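Local atomic coordinates of putative oxidoreductase (Salmonella enterica subsp. enterica serovar Typhimurium, PDB entry 3NX4), a protein that binds NADP and probably acts as an NADPH-dependent acryloyl-CoA reductase of the medium-chain dehydrogenase/reductase family. Residues A[1-6]-A[97-102]; A[199-204]-A[221-226]; A[206-211]-A[228-233]. All coordinates share one frame; numbering follows the deposited sequence.

Contact 1: A[1-6]-A[97-102]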
HETATM    1  N   MSE A   1     -19.288  -0.625  42.148  1.00 60.52           N
HETATM    2  CA  MSE A   1     -19.491  -0.596  40.695  1.00 65.27           C
HETATM    3  C   MSE A   1     -19.551  -1.994  40.071  1.00 66.95           C
HETATM    4  O   MSE A   1     -19.042  -2.961  40.635  1.00 74.79           O
HETATM    5  CB  MSE A   1     -18.404   0.237  40.009  1.00 67.39           C
HETATM    6  CG  MSE A   1     -16.978  -0.205  40.331  1.00 75.21           C
HETATM    7 SE   MSE A   1     -15.628   0.533  39.121  0.75 67.23          SE
HETATM    8  CE  MSE A   1     -16.243  -0.261  37.441  1.00 47.24           C
ATOM      9  N   GLN A   2     -20.278  -2.118  38.963  1.00 54.18           N
ATOM     10  CA  GLN A   2     -20.303  -3.341  38.174  1.00 57.28           C
ATOM     11  C   GLN A   2     -19.425  -3.409  37.008  1.00 59.60           C
ATOM     12  O   GLN A   2     -19.478  -2.426  36.278  1.00 54.58           O
ATOM     13  CB  GLN A   2     -21.755  -3.534  37.736  1.00 65.28           C
ATOM     14  CG  GLN A   2     -22.136  -4.971  37.451  1.00 88.90           C
ATOM     15  CD  GLN A   2     -23.555  -5.109  36.915  1.00101.58           C
ATOM     16  OE1 GLN A   2     -24.087  -6.214  36.811  1.00104.09           O
ATOM     17  NE2 GLN A   2     -24.170  -3.984  36.564  1.00106.56           N
ATOM     18  N   ALA A   3     -18.684  -4.467  36.728  1.00 49.98           N
ATOM     19  CA  ALA A   3     -17.912  -4.553  35.507  1.00 57.00           C
ATOM     20  C   ALA A   3     -17.805  -5.977  34.975  1.00 59.56           C
ATOM     21  O   ALA A   3     -17.895  -6.934  35.731  1.00 57.08           O
ATOM     22  CB  ALA A   3     -16.536  -3.985  35.734  1.00 55.03           C
ATOM     23  N   LEU A   4     -17.587  -6.114  33.673  1.00 54.70           N
ATOM     24  CA  LEU A   4     -17.372  -7.423  33.091  1.00 47.12           C
ATOM     25  C   LEU A   4     -15.909  -7.746  33.321  1.00 53.22           C
ATOM     26  O   LEU A   4     -15.037  -6.971  32.961  1.00 56.38           O
ATOM     27  CB  LEU A   4     -17.710  -7.428  31.603  1.00 47.54           C
ATOM     28  CG  LEU A   4     -17.167  -8.553  30.725  1.00 49.66           C
ATOM     29  CD1 LEU A   4     -17.469  -9.908  31.296  1.00 53.28           C
ATOM     30  CD2 LEU A   4     -17.701  -8.443  29.313  1.00 44.47           C
ATOM     31  N   ILE A   5     -15.645  -8.891  33.926  1.00 52.97           N
ATOM     32  CA  ILE A   5     -14.291  -9.266  34.289  1.00 55.58           C
ATOM     33  C   ILE A   5     -13.799 -10.519  33.605  1.00 59.95           C
ATOM     34  O   ILE A   5     -14.508 -11.503  33.535  1.00 56.61           O
ATOM     35  CB  ILE A   5     -14.169  -9.481  35.802  1.00 61.80           C
ATOM     36  CG1 ILE A   5     -14.394  -8.165  36.541  1.00 65.92           C
ATOM     37  CG2 ILE A   5     -12.820 -10.061  36.140  1.00 58.88           C
ATOM     38  CD1 ILE A   5     -13.227  -7.236  36.486  1.00 62.76           C
ATOM     39  N   LEU A   6     -12.572 -10.468  33.107  1.00 62.36           N
ATOM     40  CA  LEU A   6     -11.963 -11.608  32.450  1.00 67.77           C
ATOM     41  C   LEU A   6     -10.857 -12.186  33.307  1.00 76.53           C
ATOM     42  O   LEU A   6      -9.963 -11.474  33.736  1.00 73.61           O
ATOM     43  CB  LEU A   6     -11.370 -11.215  31.098  1.00 61.06           C
ATOM     44  CG  LEU A   6     -12.299 -10.605  30.053  1.00 52.98           C
ATOM     45  CD1 LEU A   6     -11.550 -10.405  28.759  1.00 51.52           C
ATOM     46  CD2 LEU A   6     -13.506 -11.464  29.840  1.00 47.40           C
ATOM     47  N   GLY A  97     -13.793  -0.348  28.860  1.00 37.97           N
ATOM     48  CA  GLY A  97     -15.076   0.320  28.802  1.00 36.72           C
ATOM     49  C   GLY A  97     -16.281  -0.497  29.196  1.00 35.74           C
ATOM     50  O   GLY A  97     -17.370   0.055  29.376  1.00 36.10           O
ATOM     51  N   LEU A  98     -16.105  -1.807  29.325  1.00 33.85           N
ATOM     52  CA  LEU A  98     -17.236  -2.661  29.679  1.00 32.80           C
ATOM     53  C   LEU A  98     -17.396  -2.708  31.193  1.00 41.56           C
ATOM     54  O   LEU A  98     -17.275  -3.759  31.825  1.00 38.13           O
ATOM     55  CB  LEU A  98     -17.110  -4.054  29.035  1.00 34.50           C
ATOM     56  CG  LEU A  98     -17.309  -4.002  27.511  1.00 38.70           C
ATOM     57  CD1 LEU A  98     -16.726  -5.215  26.788  1.00 39.03           C
ATOM     58  CD2 LEU A  98     -18.783  -3.816  27.160  1.00 39.93           C
ATOM     59  N   ALA A  99     -17.663  -1.534  31.758  1.00 45.31           N
ATOM     60  CA  ALA A  99     -17.792  -1.359  33.200  1.00 46.40           C
ATOM     61  C   ALA A  99     -18.516  -0.050  33.486  1.00 45.50           C
ATOM     62  O   ALA A  99     -18.650   0.805  32.607  1.00 43.30           O
ATOM     63  CB  ALA A  99     -16.424  -1.361  33.862  1.00 47.67           C
ATOM     64  N   GLU A 100     -18.965   0.117  34.722  1.00 42.36           N
ATOM     65  CA  GLU A 100     -19.717   1.311  35.080  1.00 43.00           C
ATOM     66  C   GLU A 100     -18.838   2.545  35.202  1.00 38.72           C
ATOM     67  O   GLU A 100     -19.320   3.664  35.048  1.00 44.87           O
ATOM     68  CB  GLU A 100     -20.526   1.077  36.358  1.00 49.68           C
ATOM     69  CG  GLU A 100     -21.657   0.078  36.147  1.00 51.72           C
ATOM     70  CD  GLU A 100     -22.549  -0.061  37.365  1.00 64.95           C
ATOM     71  OE1 GLU A 100     -22.071   0.222  38.482  1.00 62.63           O
ATOM     72  OE2 GLU A 100     -23.727  -0.448  37.200  1.00 72.52           O
ATOM     73  N   ARG A 101     -17.551   2.334  35.456  1.00 38.53           N
ATOM     74  CA  ARG A 101     -16.591   3.436  35.559  1.00 38.92           C
ATOM     75  C   ARG A 101     -15.280   3.068  34.890  1.00 41.52           C
ATOM     76  O   ARG A 101     -14.905   1.897  34.842  1.00 39.16           O
ATOM     77  CB  ARG A 101     -16.300   3.777  37.028  1.00 43.57           C
ATOM     78  CG  ARG A 101     -17.494   3.680  37.948  1.00 61.39           C
ATOM     79  CD  ARG A 101     -18.025   5.046  38.310  1.00 69.49           C
ATOM     80  NE  ARG A 101     -18.994   4.975  39.400  1.00 70.47           N
ATOM     81  CZ  ARG A 101     -20.314   4.984  39.234  1.00 79.46           C
ATOM     82  NH1 ARG A 101     -20.836   5.063  38.015  1.00 75.09           N
ATOM     83  NH2 ARG A 101     -21.113   4.917  40.293  1.00 85.43           N
ATOM     84  N   ALA A 102     -14.569   4.080  34.401  1.00 41.85           N
ATOM     85  CA  ALA A 102     -13.246   3.884  33.824  1.00 40.51           C
ATOM     86  C   ALA A 102     -12.356   5.018  34.292  1.00 39.27           C
ATOM     87  O   ALA A 102     -12.842   6.113  34.586  1.00 44.08           O
ATOM     88  CB  ALA A 102     -13.309   3.848  32.287  1.00 40.03           C
TER
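A single antiparallel beta bridge ties the N-terminal strand 2-8 to the run leading into strand 101-104, in the GroES-like part of this medium-chain dehydrogenase/reductase fold. Ala-3 and Ala-99 form its non-hydrogen-bonded pair, and the two methyls abut at 3.2 Å (Ala-3 CB to Ala-99 CB), tighter than ordinary van der Waals contact. Backbone bonds flank them: Glu-100 N to Gln-2 O, and Leu-4 N to Leu-98 O, the latter nearly straight at 172°. Leu-98 centres an inverse gamma turn, and its CD1 meets Leu-4 CD2 at a looser 4.2 Å; both leucines also pack on Ile-47, which closes the buried end. On the other side of the bridge, the selenomethionine Met-1 bends at chi3 (-62°) so that CE reaches the methyl of Ala-99, while its SE rides alongside Arg-101 CG at 3.8 Å, the two chains running past each other in opposite directions. Here the packing opens towards solvent and polar groups take over. Glu-100, extended beyond CG, crosses Gln-2 obliquely, its carboxylate nearly perpendicular to the side-chain amide of Gln-2. The backbone N of Gln-2 donates to Glu-100 OE1 at 3.0 Å, arriving from well above the carboxylate plane.

Contact 2: A[199-204]-A[221-226]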
ATOM      1  N   ASP A 199     -17.764 -16.689  -1.773  1.00 34.12           N
ATOM      2  CA  ASP A 199     -17.383 -17.893  -2.516  1.00 43.35           C
ATOM      3  C   ASP A 199     -16.591 -17.575  -3.773  1.00 44.24           C
ATOM      4  O   ASP A 199     -15.882 -18.432  -4.294  1.00 47.58           O
ATOM      5  CB  ASP A 199     -18.621 -18.709  -2.933  1.00 45.69           C
ATOM      6  CG  ASP A 199     -19.327 -19.340  -1.762  1.00 61.47           C
ATOM      7  OD1 ASP A 199     -18.733 -19.375  -0.660  1.00 63.57           O
ATOM      8  OD2 ASP A 199     -20.475 -19.811  -1.949  1.00 67.21           O
ATOM      9  N   GLU A 200     -16.746 -16.355  -4.274  1.00 39.32           N
ATOM     10  CA  GLU A 200     -16.091 -15.941  -5.509  1.00 44.38           C
ATOM     11  C   GLU A 200     -14.692 -15.373  -5.247  1.00 43.70           C
ATOM     12  O   GLU A 200     -14.063 -14.839  -6.160  1.00 43.72           O
ATOM     13  CB  GLU A 200     -16.935 -14.877  -6.218  1.00 54.25           C
ATOM     14  CG  GLU A 200     -18.394 -15.250  -6.424  1.00 68.82           C
ATOM     15  CD  GLU A 200     -18.644 -15.914  -7.761  1.00 85.08           C
ATOM     16  OE1 GLU A 200     -18.627 -15.205  -8.791  1.00 91.26           O
ATOM     17  OE2 GLU A 200     -18.853 -17.145  -7.787  1.00 90.36           O
ATOM     18  N   PHE A 201     -14.222 -15.475  -4.003  1.00 38.34           N
ATOM     19  CA  PHE A 201     -12.927 -14.918  -3.602  1.00 36.45           C
ATOM     20  C   PHE A 201     -12.022 -15.974  -2.969  1.00 50.16           C
ATOM     21  O   PHE A 201     -11.354 -15.713  -1.964  1.00 51.63           O
ATOM     22  CB  PHE A 201     -13.135 -13.733  -2.650  1.00 40.41           C
ATOM     23  CG  PHE A 201     -13.795 -12.561  -3.308  1.00 34.52           C
ATOM     24  CD1 PHE A 201     -15.166 -12.559  -3.534  1.00 34.05           C
ATOM     25  CD2 PHE A 201     -13.039 -11.484  -3.751  1.00 34.23           C
ATOM     26  CE1 PHE A 201     -15.779 -11.495  -4.166  1.00 37.78           C
ATOM     27  CE2 PHE A 201     -13.644 -10.417  -4.386  1.00 35.82           C
ATOM     28  CZ  PHE A 201     -15.011 -10.418  -4.597  1.00 40.19           C
ATOM     29  N   ALA A 202     -12.007 -17.162  -3.576  1.00 43.77           N
ATOM     30  CA  ALA A 202     -11.356 -18.343  -3.010  1.00 47.43           C
ATOM     31  C   ALA A 202     -10.043 -18.706  -3.715  1.00 55.62           C
ATOM     32  O   ALA A 202      -9.052 -19.026  -3.063  1.00 66.96           O
ATOM     33  CB  ALA A 202     -12.309 -19.525  -3.045  1.00 49.76           C
ATOM     34  N   GLU A 203     -10.053 -18.681  -5.045  1.00 45.01           N
ATOM     35  CA  GLU A 203      -8.826 -18.840  -5.835  1.00 42.26           C
ATOM     36  C   GLU A 203      -8.637 -17.616  -6.720  1.00 40.35           C
ATOM     37  O   GLU A 203      -9.609 -16.959  -7.085  1.00 39.38           O
ATOM     38  CB  GLU A 203      -8.885 -20.103  -6.704  1.00 45.46           C
ATOM     39  CG  GLU A 203      -8.904 -21.408  -5.923  1.00 55.23           C
ATOM     40  CD  GLU A 203     -10.310 -21.887  -5.620  1.00 66.06           C
ATOM     41  OE1 GLU A 203     -11.265 -21.373  -6.247  1.00 67.94           O
ATOM     42  OE2 GLU A 203     -10.461 -22.779  -4.755  1.00 70.26           O
ATOM     43  N   SER A 204      -7.391 -17.303  -7.069  1.00 39.95           N
ATOM     44  CA  SER A 204      -7.122 -16.162  -7.932  1.00 40.04           C
ATOM     45  C   SER A 204      -5.773 -16.270  -8.647  1.00 42.40           C
ATOM     46  O   SER A 204      -4.854 -16.929  -8.165  1.00 44.78           O
ATOM     47  CB  SER A 204      -7.168 -14.851  -7.139  1.00 44.80           C
ATOM     48  OG  SER A 204      -6.107 -14.777  -6.206  1.00 46.83           O
ATOM     49  N   ASP A 221      -6.368 -12.284   4.212  1.00 38.78           N
ATOM     50  CA  ASP A 221      -6.175 -13.599   3.626  1.00 39.23           C
ATOM     51  C   ASP A 221      -6.416 -13.653   2.125  1.00 33.93           C
ATOM     52  O   ASP A 221      -6.008 -12.774   1.385  1.00 33.14           O
ATOM     53  CB  ASP A 221      -7.098 -14.597   4.313  1.00 45.29           C
ATOM     54  CG  ASP A 221      -6.649 -16.034   4.127  1.00 58.24           C
ATOM     55  OD1 ASP A 221      -5.454 -16.315   4.309  1.00 62.92           O
ATOM     56  OD2 ASP A 221      -7.499 -16.874   3.792  1.00 56.80           O
ATOM     57  N   LYS A 222      -7.102 -14.704   1.697  1.00 31.11           N
ATOM     58  CA  LYS A 222      -7.415 -14.925   0.295  1.00 30.42           C
ATOM     59  C   LYS A 222      -8.337 -13.884  -0.309  1.00 33.71           C
ATOM     60  O   LYS A 222      -8.196 -13.529  -1.462  1.00 31.54           O
ATOM     61  CB  LYS A 222      -7.966 -16.327   0.062  1.00 41.63           C
ATOM     62  CG  LYS A 222      -6.894 -17.375  -0.089  1.00 49.04           C
ATOM     63  CD  LYS A 222      -7.480 -18.765  -0.177  1.00 62.62           C
ATOM     64  CE  LYS A 222      -6.393 -19.807  -0.314  1.00 78.71           C
ATOM     65  NZ  LYS A 222      -5.502 -19.799   0.863  1.00 85.70           N
ATOM     66  N   VAL A 223      -9.312 -13.434   0.463  1.00 29.16           N
ATOM     67  CA  VAL A 223     -10.238 -12.458  -0.051  1.00 29.01           C
ATOM     68  C   VAL A 223      -9.478 -11.188  -0.403  1.00 28.09           C
ATOM     69  O   VAL A 223      -9.637 -10.668  -1.477  1.00 28.77           O
ATOM     70  CB  VAL A 223     -11.341 -12.160   0.967  1.00 31.30           C
ATOM     71  CG1 VAL A 223     -12.173 -10.988   0.528  1.00 28.66           C
ATOM     72  CG2 VAL A 223     -12.212 -13.381   1.162  1.00 33.23           C
ATOM     73  N   LEU A 224      -8.603 -10.751   0.488  1.00 25.09           N
ATOM     74  CA  LEU A 224      -7.798  -9.568   0.248  1.00 26.28           C
ATOM     75  C   LEU A 224      -6.879  -9.798  -0.932  1.00 27.40           C
ATOM     76  O   LEU A 224      -6.707  -8.922  -1.761  1.00 28.86           O
ATOM     77  CB  LEU A 224      -6.989  -9.206   1.484  1.00 26.25           C
ATOM     78  CG  LEU A 224      -5.952  -8.099   1.335  1.00 33.80           C
ATOM     79  CD1 LEU A 224      -6.575  -6.857   0.756  1.00 27.58           C
ATOM     80  CD2 LEU A 224      -5.292  -7.814   2.664  1.00 28.69           C
ATOM     81  N   ALA A 225      -6.299 -10.992  -1.011  1.00 28.17           N
ATOM     82  CA  ALA A 225      -5.400 -11.307  -2.116  1.00 29.53           C
ATOM     83  C   ALA A 225      -6.114 -11.186  -3.459  1.00 32.24           C
ATOM     84  O   ALA A 225      -5.559 -10.652  -4.413  1.00 28.09           O
ATOM     85  CB  ALA A 225      -4.812 -12.691  -1.946  1.00 30.92           C
ATOM     86  N   LYS A 226      -7.353 -11.667  -3.532  1.00 30.64           N
ATOM     87  CA  LYS A 226      -8.083 -11.605  -4.796  1.00 29.39           C
ATOM     88  C   LYS A 226      -8.559 -10.191  -5.111  1.00 27.57           C
ATOM     89  O   LYS A 226      -8.523  -9.755  -6.260  1.00 27.99           O
ATOM     90  CB  LYS A 226      -9.264 -12.575  -4.820  1.00 26.35           C
ATOM     91  CG  LYS A 226      -9.909 -12.632  -6.203  1.00 38.68           C
ATOM     92  CD  LYS A 226     -10.518 -13.987  -6.499  1.00 44.65           C
ATOM     93  CE  LYS A 226     -11.180 -13.981  -7.862  1.00 42.75           C
ATOM     94  NZ  LYS A 226     -12.052 -15.158  -8.035  1.00 47.86           N
TER
HETATM   95  O   HOH W   1      -7.254 -15.306  -3.550  1.00 44.42           O
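Lys-226 NZ is gripped by two hydrogen bonds, both to backbone carbonyls of the loop 199-204. Glu-200 O accepts at 2.8 Å from NZ, which stands above that carbonyl plane, whereas Glu-203 O lies 3.2 Å from NZ and is met almost along its C=O axis (178°). The reach is set by torsions: CG is anti to the backbone N (chi1 -173°) and the chain stays extended beyond it, so the ammonium leaves the helix and ends between the carbonyls of Glu-200 and Glu-203. The carboxylates of Glu-200 and Glu-203 are not in contact with it, though their charge may add a mild long-range attraction. The aliphatic part of the lysine is used as well. Its CD lies 3.5 Å from Ser-204 CB, and its CB and CG pass CD2 of Phe-201, the two side chains crossing at about a right angle; any cation-pi attraction between NZ and the ring is long and weak at best. Phe-201 CB rests on Val-223 CG2 at 3.9 Å. Near the helix start, Lys-222 lays CD against Ala-202 O at 3.3 Å, while a water bridges Lys-222 O and Ser-204 OG. The result ties the loop that follows strand 194-197, outermost in the parallel Rossmann sheet, to helix 221-229. The Val-223 side chain lies about 4 Å from that of the NADP-binding Arg-198 and about 5 Å from the bound NADP, and on the far side of the helix Leu-224 packs on Leu-248 of strand 247-251 and on Val-252 of the second subunit.

Contact 3: A[206-211]-A[228-233]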
ATOM      1  N   PRO A 206      -2.426 -14.008 -10.262  1.00 34.02           N
ATOM      2  CA  PRO A 206      -1.739 -12.816  -9.752  1.00 32.68           C
ATOM      3  C   PRO A 206      -2.434 -11.546 -10.206  1.00 34.88           C
ATOM      4  O   PRO A 206      -2.492 -10.578  -9.439  1.00 35.02           O
ATOM      5  CB  PRO A 206      -0.341 -12.934 -10.361  1.00 32.61           C
ATOM      6  CG  PRO A 206      -0.150 -14.430 -10.514  1.00 36.61           C
ATOM      7  CD  PRO A 206      -1.499 -14.930 -10.946  1.00 38.85           C
ATOM      8  N   LEU A 207      -2.940 -11.557 -11.437  1.00 31.37           N
ATOM      9  CA  LEU A 207      -3.745 -10.460 -11.973  1.00 29.76           C
ATOM     10  C   LEU A 207      -5.065 -11.005 -12.514  1.00 35.96           C
ATOM     11  O   LEU A 207      -5.076 -11.963 -13.290  1.00 34.94           O
ATOM     12  CB  LEU A 207      -2.992  -9.727 -13.098  1.00 29.19           C
ATOM     13  CG  LEU A 207      -1.772  -8.881 -12.713  1.00 32.08           C
ATOM     14  CD1 LEU A 207      -1.184  -8.232 -13.957  1.00 33.43           C
ATOM     15  CD2 LEU A 207      -2.124  -7.819 -11.655  1.00 27.50           C
ATOM     16  N   GLU A 208      -6.170 -10.395 -12.092  1.00 33.00           N
ATOM     17  CA  GLU A 208      -7.508 -10.726 -12.583  1.00 37.80           C
ATOM     18  C   GLU A 208      -8.024  -9.532 -13.380  1.00 41.45           C
ATOM     19  O   GLU A 208      -7.326  -8.528 -13.523  1.00 33.39           O
ATOM     20  CB  GLU A 208      -8.453 -10.987 -11.410  1.00 35.88           C
ATOM     21  CG  GLU A 208      -8.070 -12.172 -10.523  1.00 41.84           C
ATOM     22  CD  GLU A 208      -8.528 -13.496 -11.099  1.00 49.46           C
ATOM     23  OE1 GLU A 208      -9.195 -13.476 -12.155  1.00 49.05           O
ATOM     24  OE2 GLU A 208      -8.219 -14.550 -10.502  1.00 47.54           O
ATOM     25  N   LYS A 209      -9.251  -9.615 -13.881  1.00 37.07           N
ATOM     26  CA  LYS A 209      -9.807  -8.467 -14.584  1.00 42.97           C
ATOM     27  C   LYS A 209      -9.947  -7.299 -13.613  1.00 31.67           C
ATOM     28  O   LYS A 209     -10.233  -7.496 -12.432  1.00 30.20           O
ATOM     29  CB  LYS A 209     -11.159  -8.782 -15.230  1.00 53.96           C
ATOM     30  CG  LYS A 209     -11.748  -7.581 -15.964  1.00 63.99           C
ATOM     31  CD  LYS A 209     -12.802  -7.970 -16.986  1.00 66.89           C
ATOM     32  CE  LYS A 209     -14.123  -8.335 -16.337  1.00 57.95           C
ATOM     33  NZ  LYS A 209     -15.182  -8.471 -17.374  1.00 60.09           N
ATOM     34  N   GLN A 210      -9.712  -6.092 -14.114  1.00 30.54           N
ATOM     35  CA  GLN A 210      -9.780  -4.891 -13.293  1.00 29.65           C
ATOM     36  C   GLN A 210     -11.216  -4.534 -13.009  1.00 30.80           C
ATOM     37  O   GLN A 210     -11.963  -4.238 -13.938  1.00 26.18           O
ATOM     38  CB  GLN A 210      -9.096  -3.723 -14.010  1.00 28.94           C
ATOM     39  CG  GLN A 210      -7.599  -3.923 -14.182  1.00 28.98           C
ATOM     40  CD  GLN A 210      -6.940  -2.806 -14.984  1.00 40.54           C
ATOM     41  OE1 GLN A 210      -7.006  -1.633 -14.620  1.00 34.80           O
ATOM     42  NE2 GLN A 210      -6.324  -3.172 -16.091  1.00 44.66           N
ATOM     43  N   LEU A 211     -11.588  -4.548 -11.727  1.00 23.34           N
ATOM     44  CA  LEU A 211     -12.967  -4.279 -11.305  1.00 26.42           C
ATOM     45  C   LEU A 211     -13.163  -3.037 -10.425  1.00 28.23           C
ATOM     46  O   LEU A 211     -14.187  -2.354 -10.548  1.00 29.11           O
ATOM     47  CB  LEU A 211     -13.554  -5.482 -10.544  1.00 27.63           C
ATOM     48  CG  LEU A 211     -13.459  -6.854 -11.225  1.00 26.13           C
ATOM     49  CD1 LEU A 211     -13.994  -7.945 -10.294  1.00 25.85           C
ATOM     50  CD2 LEU A 211     -14.196  -6.840 -12.559  1.00 28.59           C
ATOM     51  N   LEU A 228      -6.954  -7.539  -4.278  1.00 24.67           N
ATOM     52  CA  LEU A 228      -5.756  -6.911  -4.849  1.00 28.87           C
ATOM     53  C   LEU A 228      -5.578  -7.237  -6.330  1.00 28.03           C
ATOM     54  O   LEU A 228      -5.210  -6.360  -7.106  1.00 24.54           O
ATOM     55  CB  LEU A 228      -4.491  -7.296  -4.082  1.00 26.92           C
ATOM     56  CG  LEU A 228      -4.341  -6.677  -2.694  1.00 27.52           C
ATOM     57  CD1 LEU A 228      -3.289  -7.444  -1.910  1.00 29.23           C
ATOM     58  CD2 LEU A 228      -3.985  -5.202  -2.805  1.00 24.74           C
ATOM     59  N   ALA A 229      -5.839  -8.486  -6.715  1.00 26.20           N
ATOM     60  CA  ALA A 229      -5.688  -8.919  -8.112  1.00 30.16           C
ATOM     61  C   ALA A 229      -6.729  -8.297  -9.055  1.00 27.25           C
ATOM     62  O   ALA A 229      -6.555  -8.306 -10.283  1.00 30.51           O
ATOM     63  CB  ALA A 229      -5.724 -10.467  -8.210  1.00 26.14           C
ATOM     64  N   GLN A 230      -7.792  -7.752  -8.466  1.00 25.11           N
ATOM     65  CA  GLN A 230      -8.916  -7.169  -9.197  1.00 21.36           C
ATOM     66  C   GLN A 230      -8.932  -5.636  -9.213  1.00 24.47           C
ATOM     67  O   GLN A 230      -9.898  -5.030  -9.689  1.00 24.38           O
ATOM     68  CB  GLN A 230     -10.235  -7.628  -8.552  1.00 23.28           C
ATOM     69  CG  GLN A 230     -10.554  -9.120  -8.752  1.00 25.27           C
ATOM     70  CD  GLN A 230     -11.778  -9.568  -7.960  1.00 30.27           C
ATOM     71  OE1 GLN A 230     -12.151  -8.950  -6.967  1.00 32.35           O
ATOM     72  NE2 GLN A 230     -12.402 -10.662  -8.402  1.00 31.35           N
HETATM   73  N   MSE A 231      -7.907  -5.004  -8.652  1.00 24.99           N
HETATM   74  CA  MSE A 231      -7.891  -3.536  -8.581  1.00 22.48           C
HETATM   75  C   MSE A 231      -7.641  -2.887  -9.943  1.00 24.78           C
HETATM   76  O   MSE A 231      -6.800  -3.354 -10.731  1.00 24.83           O
HETATM   77  CB  MSE A 231      -6.830  -3.041  -7.585  1.00 25.97           C
HETATM   78  CG  MSE A 231      -7.026  -3.547  -6.161  1.00 23.72           C
HETATM   79 SE   MSE A 231      -8.809  -3.155  -5.420  0.75 25.35          SE
HETATM   80  CE  MSE A 231      -8.863  -1.223  -5.669  1.00 21.91           C
ATOM     81  N   ASN A 232      -8.357  -1.800 -10.211  1.00 24.65           N
ATOM     82  CA  ASN A 232      -8.049  -0.975 -11.368  1.00 23.06           C
ATOM     83  C   ASN A 232      -6.611  -0.460 -11.263  1.00 24.13           C
ATOM     84  O   ASN A 232      -6.072  -0.308 -10.170  1.00 22.76           O
ATOM     85  CB  ASN A 232      -8.966   0.250 -11.424  1.00 25.57           C
ATOM     86  CG  ASN A 232     -10.406  -0.086 -11.768  1.00 29.70           C
ATOM     87  OD1 ASN A 232     -10.729  -1.197 -12.192  1.00 27.68           O
ATOM     88  ND2 ASN A 232     -11.276   0.901 -11.616  1.00 28.62           N
ATOM     89  N   TYR A 233      -5.998  -0.172 -12.400  1.00 24.69           N
ATOM     90  CA  TYR A 233      -4.729   0.542 -12.392  1.00 23.94           C
ATOM     91  C   TYR A 233      -4.814   1.813 -11.523  1.00 27.25           C
ATOM     92  O   TYR A 233      -5.736   2.622 -11.683  1.00 24.31           O
ATOM     93  CB  TYR A 233      -4.345   0.891 -13.825  1.00 23.64           C
ATOM     94  CG  TYR A 233      -2.956   1.439 -13.933  1.00 24.28           C
ATOM     95  CD1 TYR A 233      -2.699   2.784 -13.668  1.00 25.72           C
ATOM     96  CD2 TYR A 233      -1.896   0.620 -14.300  1.00 28.52           C
ATOM     97  CE1 TYR A 233      -1.413   3.297 -13.762  1.00 24.54           C
ATOM     98  CE2 TYR A 233      -0.601   1.129 -14.408  1.00 29.03           C
ATOM     99  CZ  TYR A 233      -0.373   2.467 -14.136  1.00 27.40           C
ATOM    100  OH  TYR A 233       0.905   2.979 -14.236  1.00 28.91           O
TER
HETATM  101  O   HOH W   2     -11.743 -12.143 -10.902  1.00 44.34           O
HETATM  102  O   HOH W   3     -12.573  -1.120 -14.250  1.00 46.72           O
HETATM  103  O   HOH W   4     -14.638   0.249 -11.029  1.00 35.12           O
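Leu-211 and Gln-230 cross obliquely, the CD1 methyl of the leucine set against the carboxamide at 3.6 Å from Gln-230 CD. Gln-230 runs extended (chi2 173°), which carries its OE1 to Trp-212 NE1 and its NE2 to a water; that water bonds only weakly to Glu-208 OE1. The crossing pair is also joined through its backbones, Leu-211 N donating to Gln-230 O at 2.7 Å, in the carbonyl plane. Glu-208 is bent instead: chi1 (-62°) puts CG, anti to the carbonyl carbon, against Ala-229 CB at 3.7 Å, and the bend at chi2 (-82°) turns the carboxylate away, OE2 going to Arg-205 N. Its own N bonds to Ala-229 O at 2.8 Å, coming from above the carbonyl plane. Gln-210, extended like Gln-230, reaches across Met-231 O with its CG and accepts from Tyr-233 N with OE1 at 2.8 Å, the donor standing above the carboxamide plane. Asn-232 turns its amide back towards the loop: OD1 sits 3.5 Å from Gln-210 CB and shares a water with Gln-210 O. The ring of Tyr-233 leads away, its OH hydrogen-bonded to Asp-266 of the second subunit. Chain 206-211, just before strand 212-217, is thus stitched along the end of helix 221-229 and the turn into strand 231-232, where the helix of a Rossmann beta-alpha-beta crossover passes on towards the next parallel strand, 235-239.

Contacts 2 and 3 form one continuous patch. Both draw on helix 221-229, their segments alternate along the chain, and they meet where Phe-201 CE2 touches Gln-230 OE1 at 3.3 Å; both pin the connection between strands 194-197 and 212-217. Contact 1 lies on the opposite side of the chain's centre, its centre about 39 and 46 Å from the centres of contacts 2 and 3. It is a backbone bridge with alanine and leucine packing on its buried side and a carboxylate on its more open side. Contact 2 rests on a lysine ammonium gripping backbone carbonyls; contact 3 mixes backbone bonds with one from a glutamine side chain. Both have bridging waters, which contact 1 lacks, and they alone touch the second subunit.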